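Local coordinates for protein cytochrome c'' (PDB 1GU2) that binds a covalently attached heme c and probably carries electrons as a small monomeric c-type cytochrome, at residues P71-T83 / N111-T123. Residues are numbered along the deposited sequence; the frame is centred on the assembly and turned at random.
Sequences PPLAPRVNTKRFT and NFIAYLLTETKPT. With HEC (heme c), chain C.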
loop_
_atom_site.group_PDB
_atom_site.type_symbol
_atom_site.label_atom_id
_atom_site.label_comp_id
_atom_site.label_asym_id
_atom_site.label_seq_id
_atom_site.Cartn_x
_atom_site.Cartn_y
_atom_site.Cartn_z
ATOM N N PRO A 71 12.906 2.323 2.892
ATOM C CA PRO A 71 12.507 1.866 4.221
ATOM C C PRO A 71 11.231 1.029 4.179
ATOM O O PRO A 71 10.373 1.151 3.272
ATOM C CB PRO A 71 12.293 3.196 4.952
ATOM C CG PRO A 71 13.262 4.146 4.289
ATOM C CD PRO A 71 13.130 3.764 2.797
ATOM N N PRO A 72 11.003 0.188 5.195
ATOM C CA PRO A 72 9.797 -0.635 5.201
ATOM C C PRO A 72 8.517 0.202 5.138
ATOM O O PRO A 72 8.476 1.368 5.593
ATOM C CB PRO A 72 9.901 -1.355 6.548
ATOM C CG PRO A 72 11.386 -1.383 6.854
ATOM C CD PRO A 72 11.874 -0.053 6.349
ATOM N N LEU A 73 7.451 -0.413 4.606
ATOM C CA LEU A 73 6.122 0.174 4.586
ATOM C C LEU A 73 5.263 -0.094 5.827
ATOM O O LEU A 73 4.401 0.717 6.160
ATOM C CB LEU A 73 5.359 -0.332 3.368
ATOM C CG LEU A 73 5.973 0.009 1.988
ATOM C CD1 LEU A 73 5.023 -0.413 0.873
ATOM C CD2 LEU A 73 6.329 1.497 1.896
ATOM N N ALA A 74 5.503 -1.224 6.524
ATOM C CA ALA A 74 4.651 -1.585 7.646
ATOM C C ALA A 74 4.851 -0.653 8.825
ATOM O O ALA A 74 5.978 -0.513 9.315
ATOM C CB ALA A 74 4.953 -3.017 8.054
ATOM N N PRO A 75 3.817 0.043 9.292
ATOM C CA PRO A 75 4.017 1.093 10.322
ATOM C C PRO A 75 4.345 0.593 11.711
ATOM O O PRO A 75 4.880 1.367 12.506
ATOM C CB PRO A 75 2.707 1.890 10.292
ATOM C CG PRO A 75 1.711 0.909 9.796
ATOM C CD PRO A 75 2.446 0.049 8.771
ATOM N N ARG A 76 4.134 -0.684 12.002
ATOM C CA ARG A 76 4.629 -1.211 13.299
ATOM C C ARG A 76 6.146 -1.342 13.285
ATOM O O ARG A 76 6.791 -1.252 14.328
ATOM C CB ARG A 76 3.896 -2.507 13.646
ATOM C CG ARG A 76 4.351 -3.110 14.972
ATOM C CD ARG A 76 4.118 -2.259 16.175
ATOM N NE ARG A 76 2.744 -1.938 16.544
ATOM C CZ ARG A 76 2.376 -0.829 17.210
ATOM N NH1 ARG A 76 1.100 -0.602 17.513
ATOM N NH2 ARG A 76 3.226 0.114 17.618
ATOM N N VAL A 77 6.732 -1.544 12.101
ATOM C CA VAL A 77 8.164 -1.706 11.956
ATOM C C VAL A 77 8.833 -0.379 11.702
ATOM O O VAL A 77 9.837 -0.059 12.351
ATOM C CB VAL A 77 8.453 -2.676 10.817
ATOM C CG1 VAL A 77 9.944 -2.822 10.535
ATOM C CG2 VAL A 77 7.813 -3.995 11.251
ATOM N N ASN A 78 8.293 0.402 10.783
ATOM C CA ASN A 78 8.781 1.749 10.519
ATOM C C ASN A 78 7.722 2.733 10.963
ATOM O O ASN A 78 6.806 3.044 10.197
ATOM C CB ASN A 78 9.077 1.877 9.007
ATOM C CG ASN A 78 9.546 3.268 8.628
ATOM O OD1 ASN A 78 9.751 4.154 9.475
ATOM N ND2 ASN A 78 9.717 3.484 7.348
ATOM N N THR A 79 7.828 3.243 12.164
ATOM C CA THR A 79 6.779 4.044 12.775
ATOM C C THR A 79 6.658 5.424 12.163
ATOM O O THR A 79 5.677 6.092 12.439
ATOM C CB THR A 79 6.988 4.155 14.310
ATOM O OG1 THR A 79 8.224 4.852 14.526
ATOM C CG2 THR A 79 7.079 2.794 14.955
ATOM N N LYS A 80 7.604 5.834 11.314
ATOM C CA LYS A 80 7.430 7.078 10.538
ATOM C C LYS A 80 6.362 6.972 9.453
ATOM O O LYS A 80 5.760 7.986 9.051
ATOM C CB LYS A 80 8.734 7.493 9.879
ATOM C CG LYS A 80 9.869 7.720 10.889
ATOM C CD LYS A 80 11.090 8.323 10.174
ATOM C CE LYS A 80 12.161 8.592 11.210
ATOM N NZ LYS A 80 11.941 9.833 11.998
ATOM N N ARG A 81 6.088 5.764 8.963
ATOM C CA ARG A 81 5.049 5.642 7.934
ATOM C C ARG A 81 3.693 6.100 8.424
ATOM O O ARG A 81 3.212 5.605 9.470
ATOM C CB ARG A 81 4.973 4.193 7.425
ATOM C CG ARG A 81 6.217 3.674 6.686
ATOM C CD ARG A 81 6.511 4.511 5.447
ATOM N NE ARG A 81 7.598 3.905 4.688
ATOM C CZ ARG A 81 8.192 4.528 3.685
ATOM N NH1 ARG A 81 9.156 3.892 3.040
ATOM N NH2 ARG A 81 7.833 5.758 3.341
ATOM N N PHE A 82 3.082 7.026 7.717
ATOM C CA PHE A 82 1.772 7.623 7.979
ATOM C C PHE A 82 1.776 8.652 9.098
ATOM O O PHE A 82 0.702 9.239 9.383
ATOM C CB PHE A 82 0.645 6.605 8.177
ATOM C CG PHE A 82 0.522 5.601 7.045
ATOM C CD1 PHE A 82 1.112 4.336 7.150
ATOM C CD2 PHE A 82 -0.145 5.926 5.884
ATOM C CE1 PHE A 82 1.030 3.423 6.108
ATOM C CE2 PHE A 82 -0.234 5.033 4.839
ATOM C CZ PHE A 82 0.398 3.779 4.914
ATOM N N THR A 83 2.932 8.989 9.711
ATOM C CA THR A 83 2.912 10.038 10.734
ATOM C C THR A 83 2.686 11.418 10.147
ATOM O O THR A 83 2.101 12.276 10.851
ATOM C CB THR A 83 4.200 9.972 11.554
ATOM O OG1 THR A 83 4.200 8.685 12.207
ATOM C CG2 THR A 83 4.227 11.094 12.599
ATOM N N ASN A 111 -7.893 -1.815 1.791
ATOM C CA ASN A 111 -7.452 -3.183 1.890
ATOM C C ASN A 111 -5.935 -3.256 2.075
ATOM O O ASN A 111 -5.431 -4.072 2.858
ATOM C CB ASN A 111 -7.812 -3.991 0.617
ATOM C CG ASN A 111 -9.282 -4.305 0.455
ATOM O OD1 ASN A 111 -10.064 -4.176 1.403
ATOM N ND2 ASN A 111 -9.644 -4.743 -0.744
ATOM N N PHE A 112 -5.199 -2.408 1.352
ATOM C CA PHE A 112 -3.751 -2.428 1.435
ATOM C C PHE A 112 -3.251 -1.951 2.795
ATOM O O PHE A 112 -2.366 -2.575 3.362
ATOM C CB PHE A 112 -3.160 -1.595 0.293
ATOM C CG PHE A 112 -1.646 -1.527 0.406
ATOM C CD1 PHE A 112 -1.009 -0.337 0.681
ATOM C CD2 PHE A 112 -0.915 -2.690 0.232
ATOM C CE1 PHE A 112 0.369 -0.288 0.785
ATOM C CE2 PHE A 112 0.442 -2.679 0.366
ATOM C CZ PHE A 112 1.058 -1.477 0.639
ATOM N N ILE A 113 -3.802 -0.854 3.323
ATOM C CA ILE A 113 -3.343 -0.362 4.614
ATOM C C ILE A 113 -3.736 -1.336 5.707
ATOM O O ILE A 113 -2.946 -1.595 6.629
ATOM C CB ILE A 113 -3.793 1.094 4.867
ATOM C CG1 ILE A 113 -3.297 2.053 3.778
ATOM C CG2 ILE A 113 -3.362 1.512 6.263
ATOM C CD1 ILE A 113 -3.838 3.468 3.874
ATOM N N ALA A 114 -4.894 -1.966 5.616
ATOM C CA ALA A 114 -5.294 -2.976 6.582
ATOM C C ALA A 114 -4.317 -4.117 6.516
ATOM O O ALA A 114 -3.869 -4.638 7.532
ATOM C CB ALA A 114 -6.711 -3.447 6.298
ATOM N N TYR A 115 -3.919 -4.528 5.319
ATOM C CA TYR A 115 -2.882 -5.588 5.184
ATOM C C TYR A 115 -1.582 -5.148 5.836
ATOM O O TYR A 115 -0.914 -5.898 6.577
ATOM C CB TYR A 115 -2.730 -5.937 3.680
ATOM C CG TYR A 115 -1.439 -6.691 3.420
ATOM C CD1 TYR A 115 -1.234 -7.935 3.992
ATOM C CD2 TYR A 115 -0.419 -6.163 2.635
ATOM C CE1 TYR A 115 -0.030 -8.608 3.737
ATOM C CE2 TYR A 115 0.786 -6.811 2.370
ATOM C CZ TYR A 115 0.930 -8.051 2.944
ATOM O OH TYR A 115 2.104 -8.722 2.769
ATOM N N LEU A 116 -1.129 -3.907 5.618
ATOM C CA LEU A 116 0.095 -3.400 6.275
ATOM C C LEU A 116 0.016 -3.520 7.802
ATOM O O LEU A 116 1.084 -3.792 8.424
ATOM C CB LEU A 116 0.356 -1.963 5.916
ATOM C CG LEU A 116 0.793 -1.631 4.493
ATOM C CD1 LEU A 116 1.074 -0.134 4.381
ATOM C CD2 LEU A 116 2.012 -2.399 4.048
ATOM N N LEU A 117 -1.140 -3.322 8.409
ATOM C CA LEU A 117 -1.312 -3.416 9.871
ATOM C C LEU A 117 -1.035 -4.834 10.352
ATOM O O LEU A 117 -0.752 -5.032 11.536
ATOM C CB LEU A 117 -2.712 -2.997 10.325
ATOM C CG LEU A 117 -3.106 -1.539 10.126
ATOM C CD1 LEU A 117 -4.548 -1.271 10.516
ATOM C CD2 LEU A 117 -2.152 -0.630 10.871
ATOM N N THR A 118 -1.114 -5.827 9.488
ATOM C CA THR A 118 -0.976 -7.195 9.899
ATOM C C THR A 118 0.448 -7.755 9.720
ATOM O O THR A 118 0.725 -8.850 10.207
ATOM C CB THR A 118 -1.878 -8.183 9.112
ATOM O OG1 THR A 118 -1.462 -8.293 7.729
ATOM C CG2 THR A 118 -3.283 -7.702 9.241
ATOM N N GLU A 119 1.301 -7.020 9.023
ATOM C CA GLU A 119 2.671 -7.435 8.705
ATOM C C GLU A 119 3.606 -6.765 9.683
ATOM O O GLU A 119 4.175 -5.697 9.587
ATOM C CB GLU A 119 3.033 -7.134 7.246
ATOM C CG GLU A 119 2.231 -7.988 6.287
ATOM C CD GLU A 119 2.871 -9.329 6.085
ATOM O OE1 GLU A 119 3.505 -9.892 6.990
ATOM O OE2 GLU A 119 2.759 -9.886 4.977
ATOM N N THR A 120 3.856 -7.410 10.814
ATOM C CA THR A 120 4.589 -6.720 11.873
ATOM C C THR A 120 5.963 -7.354 12.053
ATOM O O THR A 120 6.708 -6.945 12.944
ATOM C CB THR A 120 3.835 -6.780 13.209
ATOM O OG1 THR A 120 3.789 -8.150 13.603
ATOM C CG2 THR A 120 2.371 -6.306 13.123
ATOM N N LYS A 121 6.311 -8.389 11.287
ATOM C CA LYS A 121 7.587 -9.073 11.493
ATOM C C LYS A 121 8.381 -9.201 10.186
ATOM O O LYS A 121 7.913 -9.807 9.197
ATOM C CB LYS A 121 7.361 -10.472 12.075
ATOM C CG LYS A 121 6.533 -10.507 13.357
ATOM C CD LYS A 121 7.474 -10.405 14.557
ATOM C CE LYS A 121 6.683 -10.478 15.856
ATOM N NZ LYS A 121 7.395 -9.840 17.016
ATOM N N PRO A 122 9.568 -8.649 10.125
ATOM C CA PRO A 122 10.410 -8.845 8.928
ATOM C C PRO A 122 10.727 -10.294 8.721
ATOM O O PRO A 122 10.970 -11.069 9.644
ATOM C CB PRO A 122 11.657 -8.024 9.262
ATOM C CG PRO A 122 11.173 -7.042 10.273
ATOM C CD PRO A 122 10.184 -7.773 11.123
ATOM N N THR A 123 10.753 -10.831 7.555
ATOM C CA THR A 123 11.450 -11.961 6.997
ATOM C C THR A 123 12.941 -11.945 7.306
ATOM O O THR A 123 13.650 -10.949 7.120
ATOM C CB THR A 123 11.303 -12.071 5.454
ATOM O OG1 THR A 123 9.898 -12.150 5.109
ATOM C CG2 THR A 123 11.968 -13.349 4.922
HETATM FE FE HEC C . 5.992 2.145 -3.473
HETATM C CHA HEC C . 6.845 4.590 -1.233
HETATM C CHB HEC C . 3.109 1.585 -1.737
HETATM C CHC HEC C . 4.924 0.065 -5.991
HETATM C CHD HEC C . 9.052 2.467 -4.991
HETATM N NA HEC C . 5.173 2.873 -1.795
HETATM C C1A HEC C . 5.665 3.911 -0.985
HETATM C C2A HEC C . 4.754 4.156 0.098
HETATM C C3A HEC C . 3.738 3.284 -0.015
HETATM C C4A HEC C . 3.972 2.512 -1.211
HETATM C CMA HEC C . 2.499 3.130 0.903
HETATM C CAA HEC C . 4.948 5.231 1.180
HETATM C CBA HEC C . 4.259 6.560 0.819
HETATM C CGA HEC C . 4.469 7.607 1.858
HETATM O O1A HEC C . 4.514 8.802 1.496
HETATM O O2A HEC C . 4.597 7.298 3.054
HETATM N NB HEC C . 4.334 1.060 -3.799
HETATM C C1B HEC C . 3.238 0.971 -2.987
HETATM C C2B HEC C . 2.211 0.173 -3.643
HETATM C C3B HEC C . 2.711 -0.228 -4.847
HETATM C C4B HEC C . 4.051 0.308 -4.926
HETATM C CMB HEC C . 0.817 -0.141 -3.072
HETATM C CAB HEC C . 2.060 -1.105 -5.942
HETATM C CBB HEC C . 0.763 -0.486 -6.458
HETATM N NC HEC C . 6.826 1.409 -5.139
HETATM C C1C HEC C . 6.231 0.526 -6.042
HETATM C C2C HEC C . 7.203 0.126 -7.036
HETATM C C3C HEC C . 8.371 0.777 -6.750
HETATM C C4C HEC C . 8.139 1.581 -5.583
HETATM C CMC HEC C . 6.879 -0.907 -8.134
HETATM C CAC HEC C . 9.747 0.659 -7.406
HETATM C CBC HEC C . 9.732 0.992 -8.895
HETATM N ND HEC C . 7.599 3.281 -3.168
HETATM C C1D HEC C . 8.774 3.299 -3.933
HETATM C C2D HEC C . 9.613 4.392 -3.518
HETATM C C3D HEC C . 8.915 5.106 -2.586
HETATM C C4D HEC C . 7.725 4.346 -2.275
HETATM C CMD HEC C . 11.012 4.705 -4.078
HETATM C CAD HEC C . 9.312 6.496 -2.024
HETATM C CBD HEC C . 10.462 6.421 -0.988
HETATM C CGD HEC C . 9.992 6.233 0.439
HETATM O O1D HEC C . 10.771 5.759 1.317
HETATM O O2D HEC C . 8.822 6.581 0.746
HETATM O O HOH W 1 2.398 -2.686 10.678
#
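One wall of the heme c pocket in this cytochrome c fold is built where the loop 71-83, between strand 69-70 and helix 85-100, packs against the end of the C-terminal helix 106-118. Leu116 is at the centre of the contact, its CB backing onto Pro75 CD. A branched aliphatic side chain suits this place because its two methyls fork, CD2 4.0 Å from Leu73 CB and CD1 between Leu73 O and the edge of the Phe82 ring, near the ring plane. Phe112 has CG anti to the backbone N (chi1 176°), which swings its ring toward the heme; flat and apolar, it fits between the heme methyl CMB on one face and Leu116 CG on the other, with Leu73 CD1 at the edge, 4.1 Å from CZ. Leu73 itself lies on the porphyrin, CD2 3.6 Å from heme C2A. Also facing the heme, Arg81 pairs end-on with a propionate, NH1 to O1D at 3.0 Å and NH2 to O2D at 2.9 Å. Its several N-H groups also serve two carbonyls in the guanidinium plane, Pro71 O from NH1 and, nearly straight (173°), Pro72 O from NE; Asn78 ND2 is a second donor to Pro72 O. A methionine in place of Arg81 would probably leave the propionate without its paired donors and Pro71 O without its NH1 bond, with Pro72 O held by Asn78 alone of the two. Beyond the helix, Thr120 O lies 3.6 Å from Val77 CG2, and the side chains of Arg76 and Thr120 lie side by side, Arg76 CG against Thr120 CB. One water joins the two backbones, accepting from Arg76 N and donating to Leu116 O at 2.8 Å.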